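Local coordinates for DynE7 (Micromonospora chersina, PDB 2XEM), which acts as a hot-dog fold thioesterase in dynemicin biosynthesis, where it probably releases a linear polyene polyketide from its synthase by hydrolysing a thioester, at residues H13-T18 against L34-H39; S98-R103 against L112-Q117. All blocks are in the same frame, centred on the assembly; numbering follows the deposited sequence.

In the fold
Both contacts belong to one hot-dog fold, an antiparallel sheet curled around helix 32-48, and their centres lie about 10 Å apart. Interaction 1 comes first along the chain and joins strand 11-16 to the helix; interaction 2 follows entirely after it, in the hairpin of strands 94-105 and 110-124. Strand 80-91 lies between strands 11-16 and 94-105, pairing with both. The helix also connects the contacts directly: Gln37 probably donates from NE2 to Tyr101 OH (3.0 Å), and its amide end packs on the ring of Phe99. The same short piece of helix thus meets the sheet at strand 11-16 and again at the hairpin, so both contacts lie on the layer between helix and sheet.

Interaction 1: H13-T18 against L34-H39; sequences HRHVVT and LHWQGH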
# COMPACT_ATOMS: atom_id res chain seq x y z
N HIS D 13 -17.52 4.13 -8.76
CA HIS D 13 -16.88 4.04 -7.46
C HIS D 13 -16.16 5.33 -7.18
O HIS D 13 -15.25 5.69 -7.92
CB HIS D 13 -15.92 2.83 -7.39
CG HIS D 13 -15.06 2.82 -6.17
ND1 HIS D 13 -15.56 2.54 -4.93
CD2 HIS D 13 -13.74 3.10 -6.06
CE1 HIS D 13 -14.54 2.64 -4.10
NE2 HIS D 13 -13.42 2.95 -4.74
N ARG D 14 -16.56 6.04 -6.12
CA ARG D 14 -15.97 7.31 -5.73
C ARG D 14 -14.75 7.07 -4.84
O ARG D 14 -14.84 6.34 -3.85
CB ARG D 14 -17.02 8.15 -4.99
CG ARG D 14 -16.59 9.56 -4.64
CD ARG D 14 -17.64 10.21 -3.76
NE ARG D 14 -17.17 11.44 -3.11
CZ ARG D 14 -16.54 11.49 -1.94
NH1 ARG D 14 -16.24 10.38 -1.28
NH2 ARG D 14 -16.19 12.66 -1.42
N HIS D 15 -13.62 7.69 -5.17
CA HIS D 15 -12.41 7.58 -4.37
C HIS D 15 -11.79 8.95 -4.13
O HIS D 15 -11.57 9.69 -5.07
CB HIS D 15 -11.42 6.59 -5.01
CG HIS D 15 -10.04 6.65 -4.43
ND1 HIS D 15 -9.11 7.46 -5.02
CD2 HIS D 15 -9.49 6.09 -3.33
CE1 HIS D 15 -8.04 7.40 -4.27
NE2 HIS D 15 -8.19 6.59 -3.26
N VAL D 16 -11.52 9.30 -2.87
CA VAL D 16 -10.79 10.53 -2.56
C VAL D 16 -9.30 10.15 -2.40
O VAL D 16 -8.97 9.28 -1.60
CB VAL D 16 -11.38 11.28 -1.34
CG1 VAL D 16 -10.53 12.51 -0.97
CG2 VAL D 16 -12.84 11.69 -1.61
N VAL D 17 -8.42 10.81 -3.17
CA VAL D 17 -6.97 10.56 -3.11
C VAL D 17 -6.41 10.95 -1.74
O VAL D 17 -6.63 12.09 -1.25
CB VAL D 17 -6.20 11.25 -4.25
CG1 VAL D 17 -4.69 10.98 -4.13
CG2 VAL D 17 -6.73 10.82 -5.64
N THR D 18 -5.67 10.02 -1.13
CA THR D 18 -5.02 10.30 0.17
C THR D 18 -3.53 10.53 -0.02
O THR D 18 -2.97 10.13 -1.05
CB THR D 18 -5.38 9.21 1.20
OG1 THR D 18 -5.10 7.94 0.61
CG2 THR D 18 -6.87 9.24 1.60
N LEU D 34 -4.37 0.77 -10.19
CA LEU D 34 -4.71 -0.66 -10.25
C LEU D 34 -5.40 -1.13 -8.99
O LEU D 34 -6.34 -1.89 -9.12
CB LEU D 34 -3.49 -1.56 -10.59
CG LEU D 34 -2.99 -1.49 -12.06
CD1 LEU D 34 -4.13 -1.62 -13.06
CD2 LEU D 34 -2.17 -0.20 -12.33
N HIS D 35 -4.98 -0.67 -7.79
CA HIS D 35 -5.71 -0.93 -6.54
C HIS D 35 -7.15 -0.49 -6.67
O HIS D 35 -8.03 -1.22 -6.24
CB HIS D 35 -5.08 -0.22 -5.32
CG HIS D 35 -3.80 -0.82 -4.88
ND1 HIS D 35 -3.75 -1.66 -3.82
CD2 HIS D 35 -2.55 -0.62 -5.35
CE1 HIS D 35 -2.48 -2.00 -3.68
NE2 HIS D 35 -1.73 -1.40 -4.60
N TRP D 36 -7.37 0.70 -7.26
CA TRP D 36 -8.69 1.30 -7.40
C TRP D 36 -9.66 0.46 -8.25
O TRP D 36 -10.86 0.53 -8.01
CB TRP D 36 -8.60 2.72 -7.95
CG TRP D 36 -7.82 3.69 -7.11
CD1 TRP D 36 -7.41 3.52 -5.81
CD2 TRP D 36 -7.36 4.97 -7.52
NE1 TRP D 36 -6.69 4.62 -5.41
CE2 TRP D 36 -6.65 5.53 -6.43
CE3 TRP D 36 -7.48 5.72 -8.72
CZ2 TRP D 36 -6.07 6.79 -6.50
CZ3 TRP D 36 -6.86 6.96 -8.80
CH2 TRP D 36 -6.18 7.49 -7.69
N GLN D 37 -9.13 -0.31 -9.21
CA GLN D 37 -9.92 -1.30 -9.98
C GLN D 37 -10.49 -2.37 -9.05
O GLN D 37 -11.66 -2.72 -9.17
CB GLN D 37 -9.05 -1.98 -11.05
CG GLN D 37 -8.67 -1.04 -12.17
CD GLN D 37 -7.88 -1.71 -13.26
OE1 GLN D 37 -7.60 -2.90 -13.24
NE2 GLN D 37 -7.49 -0.94 -14.25
N GLY D 38 -9.64 -2.85 -8.13
CA GLY D 38 -10.01 -3.80 -7.09
C GLY D 38 -11.10 -3.21 -6.19
O GLY D 38 -12.12 -3.85 -5.98
N HIS D 39 -10.87 -2.00 -5.66
CA HIS D 39 -11.84 -1.33 -4.78
C HIS D 39 -13.18 -1.16 -5.50
O HIS D 39 -14.25 -1.37 -4.92
CB HIS D 39 -11.35 0.06 -4.37
CG HIS D 39 -10.00 0.13 -3.74
ND1 HIS D 39 -9.35 -0.99 -3.24
CD2 HIS D 39 -9.20 1.20 -3.55
CE1 HIS D 39 -8.22 -0.55 -2.74
NE2 HIS D 39 -8.08 0.75 -2.91
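Trp36 reaches from helix 32-48 to His15 and Val17 and supplies the broad surface of this contact. Its CB points at the strand, and CG is anti to the carbonyl carbon (chi1 -60°), which throws the indole outward from the helix to cross the imidazole of His15. CD1, at the near corner, is 4.1 Å from His15 NE2. NE1 comes to 3.3 Å from the same nitrogen, but the angle is too poor for a bond; the indole N-H is given instead to Glu21 OE2, which His15 NE2 also meets weakly, so one carboxylate ties both rings from outside. Further along, CE2 lies 3.4 Å from His15 ND1. The two planes meet at 38°, neither stacked nor edge-to-face. CH2, at the far tip, touches Val17 CG2 at 3.9 Å, a fit for a small branched residue where the chain leaves the strand.

In the hot-dog fold a long central helix is wrapped by an antiparallel sheet, and here strand 11-16, bonded through its backbone to strand 80-91, turns alternate residues, His13 and His15, onto the helix. The indole is large enough to bridge strand 13-16 and helix 34-39, whose axes are 9.6 Å apart at their closest, and it also reaches Val83 and Tyr101. One turn later His39 brings up its backbone and CB: His39 CB is 3.6 Å from His13 NE2, and His39 C stands 4.1 Å above the centre of the His13 ring. The His39 side chain also packs on Asp20 of the third subunit.

Interaction 2: S98-R103 against L112-Q117; sequences SFDYVR and LAQGRQ
Tyr101 lays the edge of its ring along strand 112-117, with CD2 3.5 Å from Ala113 CB and CE2 3.7 Å from Gly115 N. Its CG is anti to the carbonyl carbon (chi1 -56°), which leans the ring lengthwise along the neighbouring strand, while the hydroxyl is held by Tyr33 O on the helix side. A methyl at Ala113 and no side chain at Gly115 suit this course: a CB on the glycine would crowd the tyrosine oxygen. Phe99, on the same face, likewise turns a ring edge to the Gly115 backbone. The strands are antiparallel, with Phe99 and Gly115 exchanging two backbone bonds. At Tyr101 the ladder forms a classic beta bulge, in which Leu112 and Ala113 both face it: Tyr101 N donates to Ala113 O, and Leu112 N to Tyr101 O. Beyond the bulge Leu112 CD2 sits 3.6 Å above one face of the Arg103 guanidinium, whose charge is met by Asp79.

On the other face Asp100 and Gln114 run side by side. Gln114 NE2 donates to the syn side of Asp100 OD1 (2.9 Å, 162° at the hydrogen), with the oxygen close to the amide plane, though the nitrogen stands 33° out of the carboxylate plane, and Gln114 OE1 bonds to Tyr72 OH. A leucine in place of Gln114 would probably leave the Asp100 carboxylate and the Tyr72 hydroxyl each without this mate.

The hairpin is therefore two-sided: Ser98, Asp100 and Gln114 keep polar groups bonded, to one another or to Asp88 and Tyr72, while Phe99 and Tyr101 pack on helix 32-48.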
# COMPACT_ATOMS: atom_id res chain seq x y z
N SER D 98 -13.81 -2.62 -18.10
CA SER D 98 -13.04 -1.42 -18.43
C SER D 98 -13.37 -0.28 -17.47
O SER D 98 -14.42 -0.29 -16.82
CB SER D 98 -13.27 -0.99 -19.88
OG SER D 98 -14.65 -0.79 -20.14
N PHE D 99 -12.43 0.67 -17.33
CA PHE D 99 -12.47 1.72 -16.31
C PHE D 99 -12.06 3.04 -16.91
O PHE D 99 -11.08 3.09 -17.65
CB PHE D 99 -11.55 1.40 -15.11
CG PHE D 99 -11.77 0.05 -14.46
CD1 PHE D 99 -12.59 -0.08 -13.35
CD2 PHE D 99 -11.12 -1.09 -14.95
CE1 PHE D 99 -12.79 -1.33 -12.75
CE2 PHE D 99 -11.34 -2.34 -14.36
CZ PHE D 99 -12.17 -2.44 -13.26
N ASP D 100 -12.85 4.09 -16.65
CA ASP D 100 -12.45 5.47 -16.82
C ASP D 100 -12.18 6.04 -15.43
O ASP D 100 -12.96 5.79 -14.51
CB ASP D 100 -13.57 6.30 -17.48
CG ASP D 100 -13.71 6.15 -18.99
OD1 ASP D 100 -12.89 5.43 -19.61
OD2 ASP D 100 -14.62 6.78 -19.56
N TYR D 101 -11.08 6.78 -15.27
CA TYR D 101 -10.78 7.42 -13.98
C TYR D 101 -10.94 8.91 -14.20
O TYR D 101 -10.11 9.52 -14.87
CB TYR D 101 -9.36 7.14 -13.50
CG TYR D 101 -8.98 5.69 -13.38
CD1 TYR D 101 -8.84 5.10 -12.13
CD2 TYR D 101 -8.65 4.92 -14.50
CE1 TYR D 101 -8.38 3.79 -11.99
CE2 TYR D 101 -8.22 3.60 -14.38
CZ TYR D 101 -8.06 3.05 -13.13
OH TYR D 101 -7.53 1.80 -12.99
N VAL D 102 -12.01 9.47 -13.66
CA VAL D 102 -12.37 10.86 -13.91
C VAL D 102 -12.27 11.67 -12.62
O VAL D 102 -12.98 11.38 -11.66
CB VAL D 102 -13.77 10.97 -14.58
CG1 VAL D 102 -14.13 12.43 -14.89
CG2 VAL D 102 -13.84 10.11 -15.86
N ARG D 103 -11.36 12.67 -12.60
CA ARG D 103 -11.39 13.65 -11.51
C ARG D 103 -12.62 14.54 -11.69
O ARG D 103 -12.75 15.18 -12.74
CB ARG D 103 -10.10 14.50 -11.44
CG ARG D 103 -10.20 15.63 -10.40
CD ARG D 103 -8.94 16.43 -10.20
NE ARG D 103 -8.42 17.00 -11.44
CZ ARG D 103 -7.19 16.82 -11.88
NH1 ARG D 103 -6.32 16.09 -11.17
NH2 ARG D 103 -6.80 17.36 -13.02
N LEU D 112 -8.26 11.22 -16.03
CA LEU D 112 -6.89 11.01 -15.53
C LEU D 112 -6.24 9.85 -16.22
O LEU D 112 -5.05 9.89 -16.50
CB LEU D 112 -6.89 10.76 -14.01
CG LEU D 112 -7.39 11.92 -13.11
CD1 LEU D 112 -7.22 11.59 -11.63
CD2 LEU D 112 -6.70 13.24 -13.43
N ALA D 113 -7.03 8.82 -16.52
CA ALA D 113 -6.54 7.50 -16.88
C ALA D 113 -7.68 6.65 -17.37
O ALA D 113 -8.86 6.97 -17.14
CB ALA D 113 -5.91 6.82 -15.66
N GLN D 114 -7.34 5.57 -18.09
CA GLN D 114 -8.29 4.50 -18.38
C GLN D 114 -7.63 3.17 -18.03
O GLN D 114 -6.41 3.09 -17.90
CB GLN D 114 -8.75 4.52 -19.85
CG GLN D 114 -9.68 5.71 -20.17
CD GLN D 114 -10.00 5.79 -21.62
OE1 GLN D 114 -9.13 5.81 -22.48
NE2 GLN D 114 -11.29 5.84 -21.94
N GLY D 115 -8.45 2.15 -17.82
CA GLY D 115 -7.93 0.84 -17.49
C GLY D 115 -8.81 -0.30 -17.94
O GLY D 115 -9.94 -0.09 -18.40
N ARG D 116 -8.28 -1.52 -17.79
CA ARG D 116 -9.00 -2.74 -18.13
C ARG D 116 -8.50 -3.82 -17.22
O ARG D 116 -7.33 -3.80 -16.83
CB ARG D 116 -8.71 -3.20 -19.59
CG ARG D 116 -9.23 -2.32 -20.69
CD ARG D 116 -8.99 -2.98 -22.07
NE ARG D 116 -7.61 -3.46 -22.29
CZ ARG D 116 -6.61 -2.74 -22.78
NH1 ARG D 116 -6.79 -1.46 -23.07
NH2 ARG D 116 -5.43 -3.29 -22.99
N GLN D 117 -9.34 -4.83 -16.99
CA GLN D 117 -8.95 -5.99 -16.20
C GLN D 117 -9.79 -7.17 -16.64
O GLN D 117 -10.98 -7.00 -16.93
CB GLN D 117 -9.26 -5.68 -14.73
CG GLN D 117 -8.79 -6.66 -13.74
CD GLN D 117 -9.29 -6.20 -12.42
OE1 GLN D 117 -10.41 -6.49 -12.02
NE2 GLN D 117 -8.51 -5.35 -11.79